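PDB 5V8K: p800 reaction center core protein from Heliobacterium modesticaldum, which forms the homodimeric core of the heliobacterial photosynthetic reaction center, holding bacteriochlorophyll g pigments and a [4Fe-4S] cluster for light-driven charge separation. Local coordinates for residues Ala483-His488 and Ser495-Met500; Phe457-Cys462 and Asn489-Leu494; Leu437-Tyr442 and Glu577-Gly582. One frame throughout, in Å; residues are numbered along the deposited sequence.

The three contacts differ in depth: every touching residue of contacts 2 and 3 is buried, whereas contact 1 lies farthest from the chain's centre and includes the exposed Pro496. Contacts 1 and 2, centred 7 Å apart, both draw on the loop that follows helix 475-488. In contact 1 that loop folds back on its own helix through an aromatic ring and a water; in contact 2 its 3-10 turn packs on the end of helix 449-459, whose residues also meet a calcium ion and a bacteriochlorophyll g. Contact 3, on the opposite side of the chain's centre from the other two, joins helices 437-447 and 575-599 through a salt bridge and a tyrosine, beside a lipid.

Contact 1 of 3, residues Ala483-His488 and Ser495-Met500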
# COMPACT_ATOMS: atom_id res chain seq x y z
N ALA A 483 30.18 -14.68 13.04
CA ALA A 483 31.44 -15.42 12.90
C ALA A 483 31.32 -16.50 11.83
O ALA A 483 32.14 -16.59 10.91
CB ALA A 483 31.84 -16.03 14.25
N THR A 484 30.27 -17.34 11.90
CA THR A 484 30.16 -18.43 10.93
C THR A 484 29.67 -17.95 9.57
O THR A 484 29.92 -18.62 8.56
CB THR A 484 29.24 -19.52 11.49
OG1 THR A 484 27.96 -18.97 11.78
CG2 THR A 484 29.78 -20.05 12.76
N PHE A 485 29.01 -16.81 9.51
CA PHE A 485 28.72 -16.18 8.23
C PHE A 485 30.02 -15.77 7.53
O PHE A 485 30.27 -16.10 6.35
CB PHE A 485 27.80 -14.98 8.48
CG PHE A 485 27.39 -14.22 7.26
CD1 PHE A 485 28.17 -13.18 6.78
CD2 PHE A 485 26.18 -14.48 6.65
CE1 PHE A 485 27.76 -12.43 5.67
CE2 PHE A 485 25.77 -13.76 5.55
CZ PHE A 485 26.58 -12.71 5.05
N ASN A 486 30.89 -15.09 8.27
CA ASN A 486 32.16 -14.62 7.71
C ASN A 486 33.05 -15.78 7.29
O ASN A 486 33.71 -15.71 6.26
CB ASN A 486 32.88 -13.73 8.71
CG ASN A 486 32.24 -12.38 8.81
OD1 ASN A 486 31.40 -12.04 8.00
ND2 ASN A 486 32.64 -11.60 9.79
N SER A 487 33.04 -16.86 8.06
CA SER A 487 33.94 -17.94 7.75
C SER A 487 33.33 -18.98 6.81
O SER A 487 34.08 -19.67 6.13
CB SER A 487 34.41 -18.59 9.05
OG SER A 487 33.34 -19.30 9.64
N HIS A 488 32.00 -19.11 6.74
CA HIS A 488 31.41 -20.17 5.92
C HIS A 488 30.40 -19.74 4.87
O HIS A 488 30.05 -20.58 4.04
CB HIS A 488 30.75 -21.24 6.80
CG HIS A 488 31.74 -22.11 7.50
ND1 HIS A 488 32.43 -21.69 8.61
CD2 HIS A 488 32.20 -23.35 7.22
CE1 HIS A 488 33.26 -22.64 9.00
NE2 HIS A 488 33.13 -23.66 8.17
N SER A 495 28.22 -8.92 0.95
CA SER A 495 27.44 -8.21 1.95
C SER A 495 27.95 -8.57 3.35
O SER A 495 28.13 -9.76 3.64
CB SER A 495 25.95 -8.57 1.86
OG SER A 495 25.43 -8.34 0.57
N PRO A 496 28.21 -7.60 4.21
CA PRO A 496 28.31 -7.90 5.64
C PRO A 496 26.96 -8.31 6.20
O PRO A 496 25.91 -7.81 5.79
CB PRO A 496 28.75 -6.57 6.26
CG PRO A 496 28.68 -5.58 5.21
CD PRO A 496 28.06 -6.16 3.98
N LEU A 497 26.99 -9.23 7.15
CA LEU A 497 25.77 -9.54 7.89
C LEU A 497 25.53 -8.45 8.92
O LEU A 497 26.27 -8.32 9.89
CB LEU A 497 25.89 -10.92 8.55
CG LEU A 497 24.64 -11.33 9.31
CD1 LEU A 497 23.50 -11.56 8.37
CD2 LEU A 497 24.93 -12.60 10.07
N THR A 498 24.51 -7.62 8.71
CA THR A 498 24.11 -6.65 9.70
C THR A 498 23.22 -7.31 10.78
O THR A 498 22.74 -8.43 10.63
CB THR A 498 23.35 -5.47 9.06
OG1 THR A 498 22.02 -5.88 8.72
CG2 THR A 498 24.06 -4.91 7.79
N ASN A 499 23.00 -6.60 11.86
CA ASN A 499 22.05 -6.99 12.88
C ASN A 499 20.67 -6.39 12.65
O ASN A 499 19.86 -6.35 13.59
CB ASN A 499 22.57 -6.61 14.27
CG ASN A 499 22.61 -5.10 14.50
OD1 ASN A 499 22.50 -4.29 13.59
ND2 ASN A 499 22.75 -4.73 15.77
N MET A 500 20.38 -5.96 11.43
CA MET A 500 19.14 -5.23 11.12
C MET A 500 18.16 -6.11 10.36
O MET A 500 18.42 -6.51 9.23
CB MET A 500 19.42 -3.97 10.29
CG MET A 500 20.32 -2.94 10.98
SD MET A 500 20.49 -1.44 9.98
CE MET A 500 21.47 -2.05 8.62
O HOH W 1 30.04 -9.63 7.74
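Ser495 meets the ring of Phe485 through its backbone: the carbonyl oxygen Ser495 O lies at the ring edge, in its plane, 3.4 Å from Phe485 CE1. The side chain of Ser495 serves a different neighbour, its hydroxyl bonding to Lys261 and to the carbonyl of Ile459 and so tying the loop to the end of helix 449-459. Pro496 touches the ring obliquely through its carbonyl carbon and carries the chain toward Leu497, the main partner. Leu497 CB sits over the centre of one ring face, 3.7 Å from the ring centroid and 10° off the normal, a CH-pi contact. The CD2 branch of Leu497 reaches back to Phe485 CB at 4.1 Å. On Phe485, CG stands anti to the backbone N (chi1 -179°), which directs the ring off the helix toward Ser495 and Leu497. The backbone of Leu497 is also held: a water accepts from Leu497 N at 3.1 Å and donates to Asn486 OD1 at 2.8 Å, while Leu497 O bonds to Tyr478 of the same helix. The connection between helices 475-488 and 502-513 thus folds back over the end of the helix it leaves, next to the calcium-binding region, the side chains of Ser495 and Asp460 being about 4 Å apart. One apolar ring contact and polar links fasten it, so that both N-H and C=O of Leu497 find partners beside a buried aromatic surface.

Contact 2 of 3, residues Phe457-Cys462 and Asn489-Leu494. With CA (calcium ion), chain B; GBF (Bacteriochlorophyll g), chain Y.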
# COMPACT_ATOMS: atom_id res chain seq x y z
N PHE A 457 16.26 -9.06 0.74
CA PHE A 457 16.67 -8.70 2.09
C PHE A 457 17.77 -9.63 2.58
O PHE A 457 18.76 -9.17 3.15
CB PHE A 457 15.47 -8.69 3.03
CG PHE A 457 14.46 -7.61 2.73
CD1 PHE A 457 14.85 -6.31 2.44
CD2 PHE A 457 13.10 -7.91 2.69
CE1 PHE A 457 13.88 -5.33 2.14
CE2 PHE A 457 12.17 -6.96 2.42
CZ PHE A 457 12.55 -5.68 2.13
N TYR A 458 17.67 -10.93 2.29
CA TYR A 458 18.74 -11.84 2.70
C TYR A 458 20.05 -11.50 1.99
O TYR A 458 21.11 -11.40 2.63
CB TYR A 458 18.33 -13.28 2.42
CG TYR A 458 19.44 -14.24 2.72
CD1 TYR A 458 19.68 -14.66 4.01
CD2 TYR A 458 20.23 -14.75 1.71
CE1 TYR A 458 20.72 -15.53 4.30
CE2 TYR A 458 21.26 -15.63 2.00
CZ TYR A 458 21.52 -16.00 3.30
OH TYR A 458 22.55 -16.89 3.62
N ILE A 459 20.00 -11.36 0.67
CA ILE A 459 21.21 -11.18 -0.12
C ILE A 459 21.93 -9.89 0.26
O ILE A 459 23.15 -9.82 0.27
CB ILE A 459 20.84 -11.25 -1.62
CG1 ILE A 459 20.65 -12.71 -2.03
CG2 ILE A 459 21.89 -10.54 -2.51
CD1 ILE A 459 19.96 -12.86 -3.38
N ASP A 460 21.18 -8.85 0.60
CA ASP A 460 21.78 -7.60 1.00
C ASP A 460 22.20 -7.58 2.47
O ASP A 460 22.48 -6.50 2.98
CB ASP A 460 20.84 -6.43 0.76
CG ASP A 460 21.58 -5.19 0.21
OD1 ASP A 460 22.64 -5.34 -0.42
OD2 ASP A 460 21.09 -4.07 0.44
N GLY A 461 22.24 -8.72 3.16
CA GLY A 461 22.80 -8.73 4.51
C GLY A 461 21.88 -8.33 5.65
O GLY A 461 22.37 -8.04 6.74
N CYS A 462 20.56 -8.25 5.43
CA CYS A 462 19.62 -8.15 6.54
C CYS A 462 19.74 -9.33 7.50
O CYS A 462 19.96 -10.48 7.09
CB CYS A 462 18.18 -8.09 6.07
SG CYS A 462 17.74 -6.58 5.34
N ASN A 489 29.91 -18.50 4.87
CA ASN A 489 28.93 -18.12 3.86
C ASN A 489 29.57 -17.30 2.74
O ASN A 489 30.00 -16.17 2.98
CB ASN A 489 27.79 -17.34 4.49
CG ASN A 489 26.67 -17.14 3.54
OD1 ASN A 489 26.87 -17.24 2.33
ND2 ASN A 489 25.47 -16.91 4.07
N PRO A 490 29.63 -17.83 1.51
CA PRO A 490 30.21 -17.04 0.39
C PRO A 490 29.56 -15.68 0.18
O PRO A 490 30.19 -14.79 -0.41
CB PRO A 490 30.01 -17.94 -0.83
CG PRO A 490 29.65 -19.30 -0.32
CD PRO A 490 29.31 -19.21 1.13
N LEU A 491 28.34 -15.48 0.65
CA LEU A 491 27.69 -14.18 0.55
C LEU A 491 28.47 -13.08 1.26
O LEU A 491 28.21 -11.89 1.01
CB LEU A 491 26.27 -14.24 1.14
CG LEU A 491 25.40 -13.00 1.07
CD1 LEU A 491 25.13 -12.64 -0.36
CD2 LEU A 491 24.10 -13.24 1.76
N HIS A 492 29.33 -13.43 2.21
CA HIS A 492 30.05 -12.38 2.93
C HIS A 492 31.00 -11.61 2.02
O HIS A 492 31.38 -10.48 2.37
CB HIS A 492 30.78 -12.96 4.13
CG HIS A 492 32.12 -13.53 3.81
ND1 HIS A 492 32.31 -14.85 3.48
CD2 HIS A 492 33.36 -12.96 3.80
CE1 HIS A 492 33.59 -15.07 3.24
NE2 HIS A 492 34.25 -13.94 3.44
N GLN A 493 31.38 -12.19 0.87
CA GLN A 493 32.11 -11.47 -0.17
C GLN A 493 31.34 -10.25 -0.70
O GLN A 493 31.95 -9.27 -1.14
CB GLN A 493 32.40 -12.38 -1.36
CG GLN A 493 33.44 -13.42 -1.10
CD GLN A 493 34.82 -12.80 -1.01
OE1 GLN A 493 35.36 -12.30 -2.00
NE2 GLN A 493 35.38 -12.80 0.19
N LEU A 494 30.02 -10.33 -0.72
CA LEU A 494 29.18 -9.27 -1.29
C LEU A 494 28.52 -8.38 -0.25
O LEU A 494 28.26 -7.20 -0.53
CB LEU A 494 28.09 -9.89 -2.16
CG LEU A 494 28.46 -11.01 -3.13
CD1 LEU A 494 27.19 -11.36 -3.88
CD2 LEU A 494 29.51 -10.53 -4.09
CA CA B . 21.95 -1.92 -0.29
MG GBF Y . 21.80 -22.55 -0.64
CHA GBF Y . 25.25 -22.08 -0.80
CHB GBF Y . 21.58 -19.68 1.04
CHC GBF Y . 18.41 -22.82 -1.19
CHD GBF Y . 22.29 -25.10 -3.15
NA GBF Y . 23.12 -21.21 0.00
C1A GBF Y . 24.45 -21.19 0.10
C2A GBF Y . 25.10 -19.93 0.60
C3A GBF Y . 23.95 -19.46 1.47
C4A GBF Y . 22.82 -20.15 0.78
CMA GBF Y . 24.11 -19.98 2.91
CAA GBF Y . 25.58 -18.85 -0.38
CBA GBF Y . 24.61 -18.63 -1.53
CGA GBF Y . 23.43 -17.74 -1.17
O1A GBF Y . 23.50 -16.84 -0.36
O2A GBF Y . 22.22 -17.88 -1.94
NB GBF Y . 20.22 -21.38 -0.16
C1B GBF Y . 20.30 -20.27 0.59
C2B GBF Y . 19.00 -19.81 0.78
C3B GBF Y . 18.13 -20.68 0.16
C4B GBF Y . 18.92 -21.69 -0.39
CMB GBF Y . 18.58 -18.56 1.53
CAB GBF Y . 16.68 -20.41 0.20
CBB GBF Y . 15.70 -20.99 -0.43
NC GBF Y . 20.65 -23.69 -1.89
C1C GBF Y . 19.32 -23.71 -1.95
C2C GBF Y . 18.51 -24.62 -2.79
C3C GBF Y . 19.77 -25.19 -3.30
C4C GBF Y . 20.94 -24.67 -2.77
CMC GBF Y . 17.70 -25.54 -1.85
CAC GBF Y . 19.82 -26.28 -4.31
CBC GBF Y . 18.59 -26.87 -4.92
ND GBF Y . 23.25 -23.44 -1.74
C1D GBF Y . 23.46 -24.38 -2.64
C2D GBF Y . 24.93 -24.76 -3.17
C3D GBF Y . 25.44 -23.78 -2.35
C4D GBF Y . 24.55 -23.03 -1.55
CMD GBF Y . 25.56 -25.72 -4.13
CAD GBF Y . 26.81 -23.44 -1.92
OBD GBF Y . 27.95 -23.54 -2.47
CBD GBF Y . 26.70 -22.29 -0.97
CGD GBF Y . 27.34 -22.66 0.33
O1D GBF Y . 26.73 -23.25 1.23
O2D GBF Y . 28.73 -22.35 0.47
CED GBF Y . 29.34 -22.76 1.69
C1 GBF Y . 21.09 -17.06 -1.64
C2 GBF Y . 20.15 -17.14 -2.80
C3 GBF Y . 18.96 -16.56 -2.76
C4 GBF Y . 18.52 -15.85 -1.52
C5 GBF Y . 18.04 -16.63 -3.96
C6 GBF Y . 16.89 -17.61 -3.66
C7 GBF Y . 15.88 -17.64 -4.80
C8 GBF Y . 15.29 -18.79 -5.22
C9 GBF Y . 15.58 -20.12 -4.56
C10 GBF Y . 14.26 -18.80 -6.32
C11 GBF Y . 14.59 -18.00 -7.53
C12 GBF Y . 13.68 -18.34 -8.69
C13 GBF Y . 13.93 -17.88 -9.93
C14 GBF Y . 13.01 -18.26 -11.05
C15 GBF Y . 15.12 -16.98 -10.22
O HOH W 2 23.30 -3.34 -1.87
O HOH W 3 23.64 -2.48 1.24
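Leu491 supplies the apolar part of the contact by spreading its two methyls over the end of helix 449-459. CD2 approaches the Tyr458 ring obliquely, 3.7 Å from Tyr458 CE2, and also lies against the Tyr458 carbonyl. CD1 rests 3.5 Å from Ile459 O. A chi1 of -177° swings the Leu491 fork opposite its own amide nitrogen and out toward Tyr458 and Ile459, where Ile223 of helix 200-224 touches it as well.

Polar groups gather beside it. Tyr458 OH and Asn489 ND2 lie 3.0 Å apart, their ring and amide planes turned by 29°, and both reach Glu378, to which the tyrosine hydroxyl is hydrogen-bonded and the amide more weakly. The other end of that amide closes an Asx turn, Asn489 OD1 accepting from Leu491 N at 2.8 Å. Asn489 O accepts from both His492 N and His492 ND1.

The bacteriochlorophyll g borders the same residues. Its methyl CMB lies over one face of the Tyr458 ring, offset toward the rim; the carbonyl oxygen O1A of its ester meets the ring edge in plane, 3.5 Å from Tyr458 CE2; and Ile459 CD1 packs on its tail.

Past the helix end, away from the pigment, Asp460 OD2 binds calcium at 2.4 Å, with two waters, Gln509 and Leu597 completing the site. Asp460 OD1 forms a salt bridge with Lys261, which also bonds Ser495 OG of contact 1. Gly461, at positive phi, is the C-prime residue of a Schellman motif that ends the helix, placing a calcium ligand at a helix terminus beside a pigment pocket.

Contact 3 of 3, residues Leu437-Tyr442 and Glu577-Gly582; sequences LVDQFY and EGKAIG. With DGG (1-[glycerolylphosphonyl]-2-[8-(2-hexyl-cyclopropyl)-octanal-1-yl]-3-[hexadecanal-1-yl]-glycerol), chain C.
Segments 437-442 and 577-582, on helices 437-447 and 575-599, run in nearly the same direction, 26° apart, with a closest axis approach of 10.5 Å, lining a lipid site near the [4Fe-4S] cluster. Tyr442 leans on the second helix: its ring lies over the backbone around Lys579 and Ala580, with Lys579 O above the centre of one face and Val438 O above the opposite face. Its hydroxyl extends past Ala580, Tyr442 OH standing 3.3 Å from Ala580 CB and 3.2 Å from C23 of a lipid acyl chain. The Tyr442 CG is anti to the carbonyl carbon (chi1 -56°), turning the ring across the gap between the helices. Lys579 bends at chi2 and chi3 and meets the Asp439 side chain at about a right angle, forming a salt bridge from Lys579 NZ to Asp439 OD2 of 2.8 Å whose hydrogen-bond geometry is weak. Ser434 gives the ammonium a second partner, and Gln541 of the second subunit packs on this lysine. The charge pair is buried, so the carboxylate and the serine probably stabilise the ammonium; the Lys579 side chain comes within about 6 Å of the iron-sulfur cluster at the nearest atoms, and its charge could influence the cluster electrostatically.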
# COMPACT_ATOMS: atom_id res chain seq x y z
N LEU A 437 -7.78 -17.68 -16.66
CA LEU A 437 -6.37 -18.02 -16.79
C LEU A 437 -5.47 -16.78 -16.66
O LEU A 437 -4.52 -16.77 -15.85
CB LEU A 437 -6.17 -18.76 -18.13
CG LEU A 437 -4.82 -19.24 -18.71
CD1 LEU A 437 -4.26 -18.19 -19.51
CD2 LEU A 437 -3.76 -19.54 -17.70
N VAL A 438 -5.78 -15.71 -17.40
CA VAL A 438 -4.88 -14.55 -17.37
C VAL A 438 -4.95 -13.86 -16.00
O VAL A 438 -3.95 -13.30 -15.52
CB VAL A 438 -5.17 -13.57 -18.54
CG1 VAL A 438 -6.42 -12.71 -18.30
CG2 VAL A 438 -3.98 -12.72 -18.78
N ASP A 439 -6.09 -13.92 -15.32
CA ASP A 439 -6.19 -13.25 -14.03
C ASP A 439 -5.41 -14.01 -12.96
O ASP A 439 -4.87 -13.40 -12.03
CB ASP A 439 -7.67 -13.07 -13.67
CG ASP A 439 -8.39 -12.05 -14.57
OD1 ASP A 439 -7.70 -11.20 -15.22
OD2 ASP A 439 -9.64 -12.08 -14.64
N GLN A 440 -5.23 -15.32 -13.13
CA GLN A 440 -4.33 -16.08 -12.26
C GLN A 440 -2.87 -15.82 -12.61
O GLN A 440 -1.99 -15.89 -11.74
CB GLN A 440 -4.64 -17.57 -12.33
CG GLN A 440 -5.99 -17.96 -11.74
CD GLN A 440 -6.07 -17.66 -10.24
OE1 GLN A 440 -5.20 -18.07 -9.46
NE2 GLN A 440 -7.08 -16.90 -9.85
N PHE A 441 -2.57 -15.54 -13.88
CA PHE A 441 -1.24 -15.06 -14.24
C PHE A 441 -0.87 -13.81 -13.46
O PHE A 441 0.19 -13.73 -12.86
CB PHE A 441 -1.15 -14.81 -15.74
CG PHE A 441 0.01 -13.92 -16.12
CD1 PHE A 441 1.28 -14.42 -16.19
CD2 PHE A 441 -0.18 -12.57 -16.32
CE1 PHE A 441 2.35 -13.62 -16.50
CE2 PHE A 441 0.90 -11.71 -16.62
CZ PHE A 441 2.18 -12.24 -16.72
N TYR A 442 -1.75 -12.80 -13.47
CA TYR A 442 -1.47 -11.58 -12.71
C TYR A 442 -1.26 -11.90 -11.24
O TYR A 442 -0.40 -11.29 -10.59
CB TYR A 442 -2.61 -10.56 -12.84
CG TYR A 442 -2.97 -10.14 -14.22
CD1 TYR A 442 -2.00 -9.79 -15.15
CD2 TYR A 442 -4.29 -10.11 -14.62
CE1 TYR A 442 -2.34 -9.45 -16.42
CE2 TYR A 442 -4.66 -9.74 -15.92
CZ TYR A 442 -3.66 -9.39 -16.82
OH TYR A 442 -3.97 -9.06 -18.15
N GLU A 577 -7.97 -4.03 -19.10
CA GLU A 577 -6.83 -3.13 -19.27
C GLU A 577 -6.27 -2.72 -17.92
O GLU A 577 -5.06 -2.72 -17.72
CB GLU A 577 -7.21 -1.87 -20.06
CG GLU A 577 -7.75 -2.09 -21.43
CD GLU A 577 -8.44 -0.86 -22.03
OE1 GLU A 577 -8.98 -0.01 -21.28
OE2 GLU A 577 -8.47 -0.75 -23.27
N GLY A 578 -7.16 -2.32 -17.01
CA GLY A 578 -6.72 -1.83 -15.72
C GLY A 578 -6.06 -2.89 -14.87
O GLY A 578 -5.14 -2.60 -14.11
N LYS A 579 -6.45 -4.15 -15.05
CA LYS A 579 -5.81 -5.23 -14.30
C LYS A 579 -4.42 -5.52 -14.85
O LYS A 579 -3.48 -5.72 -14.08
CB LYS A 579 -6.69 -6.48 -14.31
CG LYS A 579 -7.37 -6.74 -13.01
CD LYS A 579 -8.74 -7.39 -13.14
CE LYS A 579 -8.75 -8.66 -13.97
NZ LYS A 579 -9.96 -9.51 -13.53
N ALA A 580 -4.27 -5.52 -16.18
CA ALA A 580 -2.96 -5.74 -16.80
C ALA A 580 -1.98 -4.62 -16.46
O ALA A 580 -0.82 -4.87 -16.09
CB ALA A 580 -3.10 -5.86 -18.32
N ILE A 581 -2.41 -3.37 -16.61
CA ILE A 581 -1.54 -2.21 -16.37
C ILE A 581 -1.29 -2.05 -14.88
O ILE A 581 -0.18 -1.72 -14.43
CB ILE A 581 -2.18 -0.95 -16.98
CG1 ILE A 581 -2.23 -1.06 -18.49
CG2 ILE A 581 -1.41 0.32 -16.55
CD1 ILE A 581 -3.10 -0.00 -19.17
N GLY A 582 -2.33 -2.29 -14.07
CA GLY A 582 -2.19 -2.17 -12.64
C GLY A 582 -1.23 -3.19 -12.09
O GLY A 582 -0.40 -2.88 -11.23
C11 DGG C . 2.79 1.65 -18.45
C10 DGG C . 2.06 1.27 -19.72
C9 DGG C . 2.43 -0.16 -20.09
C8 DGG C . 2.21 -1.14 -18.95
C7 DGG C . 2.91 -2.48 -19.15
C6 DGG C . 2.25 -3.43 -20.13
C5 DGG C . 0.76 -3.20 -20.21
C4 DGG C . 0.11 -4.08 -21.25
C3 DGG C . -1.38 -3.81 -21.29
C2 DGG C . -2.09 -4.73 -22.26
C1 DGG C . -3.55 -4.38 -22.30
O1 DGG C . -3.92 -3.29 -22.04
O17 DGG C . -4.52 -5.35 -22.63
C17 DGG C . -5.86 -5.00 -22.93
C19 DGG C . -6.58 -6.21 -23.51
O19 DGG C . -6.70 -7.22 -22.50
C21 DGG C . -6.09 -8.50 -22.70
O21 DGG C . -6.24 -8.96 -23.80
C22 DGG C . -5.29 -9.12 -21.59
C23 DGG C . -4.00 -8.35 -21.24
C24 DGG C . -2.67 -9.11 -21.34
C25 DGG C . -1.51 -8.40 -22.05
C26 DGG C . -0.13 -8.78 -21.55
C27 DGG C . 0.19 -8.08 -20.24
C28 DGG C . 1.53 -8.49 -19.66
C29 DGG C . 1.99 -7.53 -18.58
C30 DGG C . 1.25 -7.51 -17.26
C31 DGG C . 2.19 -7.70 -16.10
C32 DGG C . 3.42 -8.48 -16.49
C33 DGG C . 4.37 -8.67 -15.35
C18 DGG C . -7.95 -5.86 -24.05
P DGG C . -10.26 -5.05 -23.75
OP1 DGG C . -10.67 -6.16 -24.63
OP2 DGG C . -8.91 -5.50 -23.09
OP3 DGG C . -9.92 -3.74 -24.34
OP4 DGG C . -11.38 -4.75 -22.67
C40 DGG C . -12.22 -3.60 -22.79
C41 DGG C . -13.72 -3.93 -22.76
O42 DGG C . -13.97 -5.28 -23.15
C43 DGG C . -14.61 -2.99 -23.59
O44 DGG C . -14.32 -1.64 -23.24